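Trehalose synthase regulatory protein (PDB 5HUS) probably serves as a regulatory subunit of the trehalose synthase complex, its C-terminal domain having the HAD-type fold of trehalose-phosphate phosphatases. Local coordinates at residues P138-E143 and V149-G154. Sequence-based numbering, arbitrary orientation.
Sequences PGSFCE and VRFHAG
Phe141-Glu143 and Val149-His152 pair as the antiparallel arms of a beta hairpin, at the edge of the four-stranded sheet apart from the large mixed sheet. Backbone hydrogen bonds tie Phe141 to His152 and Glu143 to Arg150, each in both directions; Glu143 N to Arg150 O, at 2.8 Å, is nearly straight (172°).

Between them Cys142 faces Phe151 in a non-hydrogen-bonded pair. On this apolar face Cys142 SG lies 3.9 Å from Val149 CG1, and helices 116-136 and 161-179 pack against the large Phe151 ring. Ser140 OG, hydrogen-bonded to Leu137 O, meets that ring's edge.

The other face is polar and aromatic. Phe141 CG sits between the backbone N and the carbonyl carbon (chi1 46°), which brings the ring over against His152, whose CB makes a CH-pi contact 3.6 Å from the centroid. The imidazole is nearly parallel to the phenyl (16°) but slid aside. The extended chain of Glu143 reaches diagonally to His152, two residues beyond its own partner Arg150. His152 NE2 donates to Glu143 OE1 (2.9 Å) on the anti side, tilted well out of the carboxylate plane while OE1 stays near the imidazole plane, probably limiting imidazole rotation. Arg150 extends on this face to Ser192 OG, hydrogen-bonded by NH1, and to Tyr76, a cation-pi partner. Gly154 takes a positive phi, and a side chain there would run into Gly139 O and Phe141 CE1. An antiparallel hairpin with one face packed on helices and the other carrying polar side chains is consistent with the alpha/beta cap of HAD-family phosphatases.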
ATOM      1  N   PRO A 138      22.843  16.554 -10.356  1.00 41.59           N
ATOM      2  CA  PRO A 138      23.840  15.693  -9.707  1.00 31.42           C
ATOM      3  C   PRO A 138      23.469  15.361  -8.266  1.00 40.00           C
ATOM      4  O   PRO A 138      22.990  16.227  -7.528  1.00 33.08           O
ATOM      5  CB  PRO A 138      25.128  16.528  -9.770  1.00 40.50           C
ATOM      6  CG  PRO A 138      24.676  17.930 -10.014  1.00 47.33           C
ATOM      7  CD  PRO A 138      23.426  17.822 -10.821  1.00 42.49           C
ATOM      8  N   GLY A 139      23.679  14.107  -7.882  1.00 33.71           N
ATOM      9  CA  GLY A 139      23.315  13.647  -6.557  1.00 28.45           C
ATOM     10  C   GLY A 139      21.988  12.906  -6.556  1.00 30.18           C
ATOM     11  O   GLY A 139      21.693  12.139  -5.638  1.00 29.80           O
ATOM     12  N   SER A 140      21.181  13.137  -7.586  1.00 28.63           N
ATOM     13  CA  SER A 140      19.893  12.460  -7.677  1.00 34.39           C
ATOM     14  C   SER A 140      20.069  11.112  -8.361  1.00 35.33           C
ATOM     15  O   SER A 140      21.092  10.862  -8.996  1.00 28.89           O
ATOM     16  CB  SER A 140      18.874  13.320  -8.430  1.00 34.55           C
ATOM     17  OG  SER A 140      19.185  13.422  -9.807  1.00 30.06           O
ATOM     18  N   PHE A 141      19.079  10.235  -8.218  1.00 31.35           N
ATOM     19  CA  PHE A 141      19.143   8.945  -8.888  1.00 27.30           C
ATOM     20  C   PHE A 141      17.764   8.374  -9.184  1.00 27.83           C
ATOM     21  O   PHE A 141      16.758   8.805  -8.621  1.00 25.63           O
ATOM     22  CB  PHE A 141      19.968   7.936  -8.072  1.00 29.69           C
ATOM     23  CG  PHE A 141      19.653   7.905  -6.596  1.00 26.56           C
ATOM     24  CD1 PHE A 141      20.312   8.751  -5.713  1.00 26.76           C
ATOM     25  CD2 PHE A 141      18.744   6.987  -6.081  1.00 27.14           C
ATOM     26  CE1 PHE A 141      20.047   8.712  -4.353  1.00 31.03           C
ATOM     27  CE2 PHE A 141      18.480   6.933  -4.718  1.00 25.35           C
ATOM     28  CZ  PHE A 141      19.128   7.804  -3.853  1.00 28.48           C
ATOM     29  N   CYS A 142      17.741   7.408 -10.096  1.00 24.78           N
ATOM     30  CA  CYS A 142      16.509   6.783 -10.551  1.00 28.37           C
ATOM     31  C   CYS A 142      16.409   5.353 -10.040  1.00 28.93           C
ATOM     32  O   CYS A 142      17.353   4.578 -10.164  1.00 28.62           O
ATOM     33  CB  CYS A 142      16.442   6.800 -12.081  1.00 26.15           C
ATOM     34  SG  CYS A 142      15.052   5.881 -12.774  1.00 31.81           S
ATOM     35  N   GLU A 143      15.263   5.017  -9.456  1.00 23.05           N
ATOM     36  CA  GLU A 143      14.971   3.654  -9.055  1.00 23.53           C
ATOM     37  C   GLU A 143      13.841   3.129  -9.929  1.00 26.96           C
ATOM     38  O   GLU A 143      12.722   3.633  -9.868  1.00 25.70           O
ATOM     39  CB  GLU A 143      14.588   3.594  -7.575  1.00 23.25           C
ATOM     40  CG  GLU A 143      14.122   2.221  -7.106  1.00 26.14           C
ATOM     41  CD  GLU A 143      13.698   2.203  -5.651  1.00 32.17           C
ATOM     42  OE1 GLU A 143      13.317   3.267  -5.108  1.00 30.04           O
ATOM     43  OE2 GLU A 143      13.747   1.111  -5.045  1.00 36.56           O
ATOM     44  N   VAL A 149       8.273   3.802 -10.870  1.00 20.77           N
ATOM     45  CA  VAL A 149       9.562   4.467 -11.015  1.00 19.85           C
ATOM     46  C   VAL A 149       9.653   5.534  -9.937  1.00 22.34           C
ATOM     47  O   VAL A 149       8.685   6.260  -9.690  1.00 22.22           O
ATOM     48  CB  VAL A 149       9.746   5.099 -12.415  1.00 21.00           C
ATOM     49  CG1 VAL A 149      11.132   5.726 -12.542  1.00 25.08           C
ATOM     50  CG2 VAL A 149       9.523   4.058 -13.521  1.00 20.40           C
ATOM     51  N   ARG A 150      10.804   5.616  -9.281  1.00 18.66           N
ATOM     52  CA  ARG A 150      10.989   6.617  -8.239  1.00 23.21           C
ATOM     53  C   ARG A 150      12.223   7.469  -8.517  1.00 28.61           C
ATOM     54  O   ARG A 150      13.317   6.952  -8.738  1.00 27.59           O
ATOM     55  CB  ARG A 150      11.085   5.954  -6.862  1.00 22.05           C
ATOM     56  CG  ARG A 150      10.906   6.932  -5.709  1.00 30.85           C
ATOM     57  CD  ARG A 150      10.879   6.228  -4.354  1.00 35.27           C
ATOM     58  NE  ARG A 150       9.656   5.461  -4.129  1.00 38.10           N
ATOM     59  CZ  ARG A 150       8.685   5.829  -3.299  1.00 43.40           C
ATOM     60  NH1 ARG A 150       8.789   6.957  -2.607  1.00 41.88           N
ATOM     61  NH2 ARG A 150       7.609   5.068  -3.152  1.00 45.08           N
ATOM     62  N   PHE A 151      12.021   8.783  -8.516  1.00 21.70           N
ATOM     63  CA  PHE A 151      13.084   9.748  -8.760  1.00 21.95           C
ATOM     64  C   PHE A 151      13.532  10.305  -7.412  1.00 25.08           C
ATOM     65  O   PHE A 151      12.812  11.081  -6.793  1.00 25.34           O
ATOM     66  CB  PHE A 151      12.581  10.860  -9.691  1.00 26.17           C
ATOM     67  CG  PHE A 151      13.612  11.904 -10.038  1.00 30.10           C
ATOM     68  CD1 PHE A 151      14.966  11.613 -10.017  1.00 29.75           C
ATOM     69  CD2 PHE A 151      13.216  13.183 -10.399  1.00 36.52           C
ATOM     70  CE1 PHE A 151      15.902  12.581 -10.341  1.00 32.59           C
ATOM     71  CE2 PHE A 151      14.148  14.153 -10.722  1.00 35.30           C
ATOM     72  CZ  PHE A 151      15.492  13.850 -10.691  1.00 31.38           C
ATOM     73  N   HIS A 152      14.713   9.898  -6.955  1.00 22.91           N
ATOM     74  CA  HIS A 152      15.212  10.301  -5.644  1.00 27.84           C
ATOM     75  C   HIS A 152      16.085  11.551  -5.723  1.00 23.09           C
ATOM     76  O   HIS A 152      17.002  11.621  -6.535  1.00 27.32           O
ATOM     77  CB  HIS A 152      16.030   9.179  -5.004  1.00 27.91           C
ATOM     78  CG  HIS A 152      15.252   7.930  -4.719  1.00 27.59           C
ATOM     79  ND1 HIS A 152      14.750   7.642  -3.470  1.00 25.52           N
ATOM     80  CD2 HIS A 152      14.929   6.878  -5.509  1.00 25.04           C
ATOM     81  CE1 HIS A 152      14.136   6.472  -3.505  1.00 27.88           C
ATOM     82  NE2 HIS A 152      14.232   5.987  -4.729  1.00 19.88           N
ATOM     83  N   ALA A 153      15.809  12.525  -4.864  1.00 26.64           N
ATOM     84  CA  ALA A 153      16.623  13.733  -4.804  1.00 29.09           C
ATOM     85  C   ALA A 153      18.045  13.396  -4.365  1.00 26.43           C
ATOM     86  O   ALA A 153      19.006  14.002  -4.833  1.00 24.74           O
ATOM     87  CB  ALA A 153      16.003  14.748  -3.860  1.00 34.52           C
ATOM     88  N   GLY A 154      18.165  12.421  -3.469  1.00 28.18           N
ATOM     89  CA  GLY A 154      19.461  12.001  -2.972  1.00 27.97           C
ATOM     90  C   GLY A 154      20.234  13.175  -2.406  1.00 31.16           C
ATOM     91  O   GLY A 154      19.689  13.979  -1.649  1.00 33.60           O
TER